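Local coordinates for protein pilus tip adhesin Cpa (Streptococcus pyogenes, PDB 4C0Z) that attaches streptococcal pili to host cells from the pilus tip, its thioester domains forming covalent bonds with surface targets through reactive thioester bonds, at residues H39-N44 / H61-S66; S141-T146 / R173-K178. All coordinates share one frame; numbering follows the deposited sequence.

In the fold
Both segments of contact 1 precede those of contact 2 along the chain; the two contacts have their centres 25 Å apart, one to each side of the middle of the molecule, with nearest atoms about 12 Å apart. Contact 1 belongs to the beta part of this N-terminal thioester domain, where strand 41-44 of the six-stranded antiparallel barrel meets the loop between strands 51-56 and 72-78. Contact 2 belongs to the helical part, joining the loop after helix 123-138 to the end of helix 161-174. The spermidine pocket draws on both parts: Phe62 of contact 1 lines it, as does Trp135 near the end of helix 123-138. Each contact also has residues within reach of the second copy of the protein in the assembly.

Contact 1: H39-N44 / H61-S66. With SPD (spermidine), chain B.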
loop_
_atom_site.group_PDB
_atom_site.type_symbol
_atom_site.label_atom_id
_atom_site.label_comp_id
_atom_site.label_asym_id
_atom_site.label_seq_id
_atom_site.Cartn_x
_atom_site.Cartn_y
_atom_site.Cartn_z
ATOM N N HIS I 39 1.985 -2.339 13.174
ATOM C CA HIS I 39 2.193 -3.700 12.687
ATOM C C HIS I 39 3.384 -4.256 13.389
ATOM O O HIS I 39 4.279 -3.503 13.791
ATOM C CB HIS I 39 2.416 -3.749 11.149
ATOM C CG HIS I 39 1.261 -3.196 10.386
ATOM N ND1 HIS I 39 0.128 -3.951 10.152
ATOM C CD2 HIS I 39 1.058 -1.941 9.920
ATOM C CE1 HIS I 39 -0.722 -3.143 9.547
ATOM N NE2 HIS I 39 -0.196 -1.929 9.366
ATOM N N ASN I 40 3.408 -5.584 13.531
ATOM C CA ASN I 40 4.536 -6.297 14.084
ATOM C C ASN I 40 4.552 -7.642 13.392
ATOM O O ASN I 40 4.065 -8.637 13.913
ATOM C CB ASN I 40 4.498 -6.396 15.620
ATOM C CG ASN I 40 5.818 -6.828 16.209
ATOM O OD1 ASN I 40 6.697 -7.393 15.530
ATOM N ND2 ASN I 40 5.991 -6.577 17.499
ATOM N N LEU I 41 5.063 -7.636 12.174
ATOM C CA LEU I 41 5.109 -8.807 11.312
ATOM C C LEU I 41 6.148 -9.791 11.734
ATOM O O LEU I 41 7.265 -9.421 12.123
ATOM C CB LEU I 41 5.259 -8.422 9.830
ATOM C CG LEU I 41 4.337 -7.310 9.314
ATOM C CD1 LEU I 41 4.724 -6.870 7.921
ATOM C CD2 LEU I 41 2.879 -7.707 9.388
ATOM N N LYS I 42 5.758 -11.058 11.694
ATOM C CA LYS I 42 6.612 -12.174 12.089
ATOM C C LYS I 42 6.498 -13.327 11.114
ATOM O O LYS I 42 5.482 -13.466 10.439
ATOM C CB LYS I 42 6.214 -12.670 13.495
ATOM C CG LYS I 42 7.136 -12.223 14.619
ATOM C CD LYS I 42 6.954 -10.796 15.068
ATOM C CE LYS I 42 7.291 -10.599 16.523
ATOM N NZ LYS I 42 8.428 -9.667 16.703
ATOM N N VAL I 43 7.540 -14.150 11.062
ATOM C CA VAL I 43 7.585 -15.417 10.332
ATOM C C VAL I 43 8.087 -16.469 11.304
ATOM O O VAL I 43 8.983 -16.186 12.108
ATOM C CB VAL I 43 8.369 -15.459 8.982
ATOM C CG1 VAL I 43 7.735 -14.570 7.935
ATOM C CG2 VAL I 43 9.856 -15.131 9.160
ATOM N N ASN I 44 7.499 -17.674 11.254
ATOM C CA ASN I 44 7.950 -18.819 12.048
ATOM C C ASN I 44 7.587 -20.129 11.320
ATOM O O ASN I 44 6.764 -20.120 10.393
ATOM C CB ASN I 44 7.495 -18.755 13.520
ATOM C CG ASN I 44 6.143 -19.338 13.833
ATOM O OD1 ASN I 44 5.201 -19.273 13.061
ATOM N ND2 ASN I 44 6.011 -19.853 15.018
ATOM N N HIS I 61 -2.137 -7.130 -0.128
ATOM C CA HIS I 61 -2.725 -7.172 1.213
ATOM C C HIS I 61 -1.695 -7.415 2.287
ATOM O O HIS I 61 -0.797 -8.241 2.115
ATOM C CB HIS I 61 -3.789 -8.283 1.325
ATOM C CG HIS I 61 -5.097 -7.976 0.676
ATOM N ND1 HIS I 61 -6.048 -7.205 1.306
ATOM C CD2 HIS I 61 -5.582 -8.381 -0.521
ATOM C CE1 HIS I 61 -7.062 -7.128 0.459
ATOM N NE2 HIS I 61 -6.839 -7.846 -0.643
ATOM N N PHE I 62 -1.882 -6.749 3.446
ATOM C CA PHE I 62 -1.049 -6.990 4.623
ATOM C C PHE I 62 -1.269 -8.447 5.059
ATOM O O PHE I 62 -2.389 -8.931 4.928
ATOM C CB PHE I 62 -1.532 -6.108 5.807
ATOM C CG PHE I 62 -0.914 -4.732 5.918
ATOM C CD1 PHE I 62 0.422 -4.581 6.266
ATOM C CD2 PHE I 62 -1.692 -3.586 5.738
ATOM C CE1 PHE I 62 0.992 -3.312 6.370
ATOM C CE2 PHE I 62 -1.129 -2.324 5.867
ATOM C CZ PHE I 62 0.221 -2.198 6.185
ATOM N N PRO I 63 -0.266 -9.152 5.636
ATOM C CA PRO I 63 -0.555 -10.485 6.197
ATOM C C PRO I 63 -1.627 -10.341 7.300
ATOM O O PRO I 63 -1.691 -9.316 7.990
ATOM C CB PRO I 63 0.803 -10.926 6.772
ATOM C CG PRO I 63 1.821 -10.063 6.070
ATOM C CD PRO I 63 1.129 -8.750 5.908
ATOM N N SER I 64 -2.503 -11.331 7.411
ATOM C CA SER I 64 -3.568 -11.368 8.409
ATOM C C SER I 64 -2.996 -11.390 9.831
ATOM O O SER I 64 -1.885 -11.881 10.060
ATOM C CB SER I 64 -4.427 -12.620 8.238
ATOM O OG SER I 64 -4.996 -12.721 6.949
ATOM N N LYS I 65 -3.785 -10.872 10.781
ATOM C CA LYS I 65 -3.444 -10.889 12.214
ATOM C C LYS I 65 -3.386 -12.332 12.704
ATOM O O LYS I 65 -4.075 -13.185 12.143
ATOM C CB LYS I 65 -4.468 -10.071 13.013
ATOM C CG LYS I 65 -4.364 -8.581 12.674
ATOM C CD LYS I 65 -5.179 -7.718 13.605
ATOM C CE LYS I 65 -5.089 -6.246 13.240
ATOM N NZ LYS I 65 -3.683 -5.739 13.195
ATOM N N SER I 66 -2.551 -12.611 13.719
ATOM C CA SER I 66 -2.367 -13.964 14.256
ATOM C C SER I 66 -3.643 -14.634 14.749
ATOM O O SER I 66 -3.715 -15.857 14.707
ATOM C CB SER I 66 -1.296 -13.992 15.346
ATOM O OG SER I 66 -1.543 -12.982 16.305
HETATM N N1 SPD B . -4.857 0.951 0.147
HETATM C C2 SPD B . -4.415 0.324 -1.093
HETATM C C3 SPD B . -3.292 -0.691 -0.814
HETATM C C4 SPD B . -3.537 -1.491 0.454
HETATM C C5 SPD B . -2.260 -2.284 0.712
HETATM N N6 SPD B . -1.795 -2.122 2.079
HETATM C C7 SPD B . -0.652 -3.026 2.386
HETATM C C8 SPD B . 0.682 -2.211 2.427
HETATM C C9 SPD B . 1.886 -3.161 2.710
HETATM N N10 SPD B . 1.895 -4.354 1.854
#
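His39 lies on Phe62 in an offset stack at the spermidine pocket of the thioester domain, where the entrance to barrel strand 41-44 meets the loop 61-66. The ring centroids are 3.9 Å apart and the planes are inclined by 18°. His39 sends its NE2 corner over the phenyl rim, NE2 approaching Phe62 CZ to 3.2 Å. Both rings have CG beside the backbone N and anti to the carbonyl carbon; at His39 (chi1 -60°) this carries the imidazole across to the phenyl face.

A polar bond holds the histidine through its other ring nitrogen: ND1 is hydrogen-bonded to Asp23 OD2, which restrains the imidazole's rotation. Lys65 NZ, 5.2 Å from His39 ND1, is instead bonded to Tyr25 O.

Apolar packing continues beside the stack, one residue further along segment 61-66. Leu41 and Pro63 cross at about a right angle, Leu41 CD2 meeting Pro63 CD at 4.0 Å, and both side chains also touch Leu206 of strand 205-211.

Phe62 further packs on Cys55 and Gln204, the pair whose side chains make the thioester cross-link. Its ring is sandwiched: on the face opposite His39, spermidine C7 sits off-centre toward the rim, 3.6 Å from Phe62 CD2.

Contact 2: S141-T146 / R173-K178; sequences SYISDT and RLINPK
Ile143 and Ile175 meet across backbones that stay well separated, with CA atoms 9.0 Å apart, where the irregular segment 141-146 runs past the point at which helix 161-174 ends and the chain turns into helix 177-181. The turn is short: Asn176 occupies the N-cap position of the second helix, and its N makes only a weak bond, 3.4 Å long, back to Arg173 O.

Side chains alone bridge the gap. Ile175 reaches out with its longer branch, and the terminal methyl CD1 does the touching, 3.8 Å from Ile143 CG2 and 4.1 Å from Ile143 CB. Its CG1 stands between the backbone N and the carbonyl carbon (chi1 66°), while the next torsion is extended (chi2 159°), a combination that carries CD1 out toward the loop. Ile143 answers with its short branch: CG2 is placed anti to the backbone N, and the two side chains approach at a slant. Thr146 adds a looser touch through its methyl, CG2 lying 4.4 Å from Ile175 CD1, so this one methyl is approached by two residues of the loop.

Neighbouring helices add to the apolar cluster. Helix 123-138 supplies Tyr136 against Ile143 and Ala133 against Ile175, and Leu171 of helix 161-174 packs on both Ile143 and Thr146. The contact therefore ties the loop after helix 123-138 to the short link between helices 161-174 and 177-181, within the helical part of the thioester domain and about 14 Å from the bound spermidine at the Ile143 side chain.

With 110 Å² buried and only carbon atoms meeting across the two segments, the contact rests on van der Waals contact and, probably, partial shielding from water, without the directional constraint of a polar bond.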
loop_
_atom_site.group_PDB
_atom_site.type_symbol
_atom_site.label_atom_id
_atom_site.label_comp_id
_atom_site.label_asym_id
_atom_site.label_seq_id
_atom_site.Cartn_x
_atom_site.Cartn_y
_atom_site.Cartn_z
ATOM N N SER I 141 8.949 4.093 -2.269
ATOM C CA SER I 141 8.005 5.007 -1.630
ATOM C C SER I 141 8.635 6.385 -1.471
ATOM O O SER I 141 9.827 6.498 -1.162
ATOM C CB SER I 141 7.461 4.457 -0.321
ATOM O OG SER I 141 8.427 4.550 0.709
ATOM N N TYR I 142 7.860 7.420 -1.779
ATOM C CA TYR I 142 8.327 8.799 -1.791
ATOM C C TYR I 142 8.702 9.357 -0.419
ATOM O O TYR I 142 7.862 9.443 0.469
ATOM C CB TYR I 142 7.293 9.702 -2.486
ATOM C CG TYR I 142 7.750 11.127 -2.717
ATOM C CD1 TYR I 142 8.577 11.450 -3.790
ATOM C CD2 TYR I 142 7.327 12.158 -1.884
ATOM C CE1 TYR I 142 8.995 12.764 -4.013
ATOM C CE2 TYR I 142 7.738 13.475 -2.096
ATOM C CZ TYR I 142 8.562 13.774 -3.168
ATOM O OH TYR I 142 8.954 15.072 -3.380
ATOM N N ILE I 143 9.974 9.723 -0.249
ATOM C CA ILE I 143 10.480 10.388 0.958
ATOM C C ILE I 143 11.401 11.512 0.484
ATOM O O ILE I 143 12.509 11.238 0.022
ATOM C CB ILE I 143 11.169 9.470 2.014
ATOM C CG1 ILE I 143 10.300 8.266 2.426
ATOM C CG2 ILE I 143 11.564 10.316 3.231
ATOM C CD1 ILE I 143 10.970 7.195 3.288
ATOM N N SER I 144 10.916 12.758 0.536
ATOM C CA SER I 144 11.702 13.924 0.129
ATOM C C SER I 144 12.272 14.601 1.366
ATOM O O SER I 144 13.482 14.805 1.454
ATOM C CB SER I 144 10.848 14.915 -0.660
ATOM O OG SER I 144 9.716 15.340 0.084
ATOM N N ASP I 145 11.389 14.940 2.323
ATOM C CA ASP I 145 11.736 15.629 3.555
ATOM C C ASP I 145 11.207 14.888 4.773
ATOM O O ASP I 145 10.002 14.886 5.037
ATOM C CB ASP I 145 11.246 17.096 3.525
ATOM C CG ASP I 145 11.645 17.932 4.732
ATOM O OD1 ASP I 145 12.770 17.729 5.254
ATOM O OD2 ASP I 145 10.851 18.809 5.134
ATOM N N THR I 146 12.133 14.271 5.524
ATOM C CA THR I 146 11.862 13.508 6.741
ATOM C C THR I 146 11.317 14.394 7.866
ATOM O O THR I 146 10.664 13.881 8.763
ATOM C CB THR I 146 13.100 12.716 7.165
ATOM O OG1 THR I 146 14.202 13.616 7.292
ATOM C CG2 THR I 146 13.440 11.599 6.186
ATOM N N ARG I 173 18.328 9.015 8.843
ATOM C CA ARG I 173 19.591 8.296 8.950
ATOM C C ARG I 173 19.555 6.935 8.252
ATOM O O ARG I 173 20.507 6.612 7.549
ATOM C CB ARG I 173 20.033 8.174 10.417
ATOM C CG ARG I 173 20.420 9.515 11.051
ATOM C CD ARG I 173 20.662 9.389 12.539
ATOM N NE ARG I 173 21.970 8.799 12.838
ATOM C CZ ARG I 173 22.368 8.431 14.053
ATOM N NH1 ARG I 173 21.564 8.588 15.100
ATOM N NH2 ARG I 173 23.571 7.900 14.231
ATOM N N LEU I 174 18.455 6.168 8.408
ATOM C CA LEU I 174 18.290 4.838 7.801
ATOM C C LEU I 174 18.258 4.819 6.262
ATOM O O LEU I 174 18.733 3.852 5.660
ATOM C CB LEU I 174 17.027 4.122 8.334
ATOM C CG LEU I 174 17.040 3.629 9.773
ATOM C CD1 LEU I 174 15.678 3.088 10.166
ATOM C CD2 LEU I 174 18.108 2.571 9.998
ATOM N N ILE I 175 17.669 5.848 5.632
ATOM C CA ILE I 175 17.533 5.891 4.170
ATOM C C ILE I 175 18.714 6.588 3.476
ATOM O O ILE I 175 18.707 6.703 2.247
ATOM C CB ILE I 175 16.159 6.470 3.712
ATOM C CG1 ILE I 175 16.003 7.969 4.089
ATOM C CG2 ILE I 175 14.995 5.606 4.228
ATOM C CD1 ILE I 175 14.994 8.721 3.285
ATOM N N ASN I 176 19.721 7.046 4.253
ATOM C CA ASN I 176 20.921 7.693 3.723
ATOM C C ASN I 176 22.105 6.708 3.820
ATOM O O ASN I 176 22.634 6.519 4.919
ATOM C CB ASN I 176 21.207 9.004 4.477
ATOM C CG ASN I 176 22.413 9.789 4.003
ATOM O OD1 ASN I 176 23.056 9.485 2.985
ATOM N ND2 ASN I 176 22.731 10.845 4.736
ATOM N N PRO I 177 22.529 6.063 2.697
ATOM C CA PRO I 177 23.631 5.087 2.780
ATOM C C PRO I 177 24.942 5.654 3.308
ATOM O O PRO I 177 25.605 4.973 4.086
ATOM C CB PRO I 177 23.759 4.554 1.348
ATOM C CG PRO I 177 22.480 4.888 0.687
ATOM C CD PRO I 177 22.013 6.161 1.317
ATOM N N LYS I 178 25.295 6.905 2.926
ATOM C CA LYS I 178 26.511 7.598 3.372
ATOM C C LYS I 178 26.548 7.721 4.897
ATOM O O LYS I 178 27.578 7.436 5.501
ATOM C CB LYS I 178 26.640 8.975 2.699
ATOM C CG LYS I 178 26.977 8.900 1.212
ATOM C CD LYS I 178 26.977 10.274 0.557
ATOM C CE LYS I 178 27.287 10.223 -0.922
ATOM N NZ LYS I 178 26.137 9.719 -1.725
#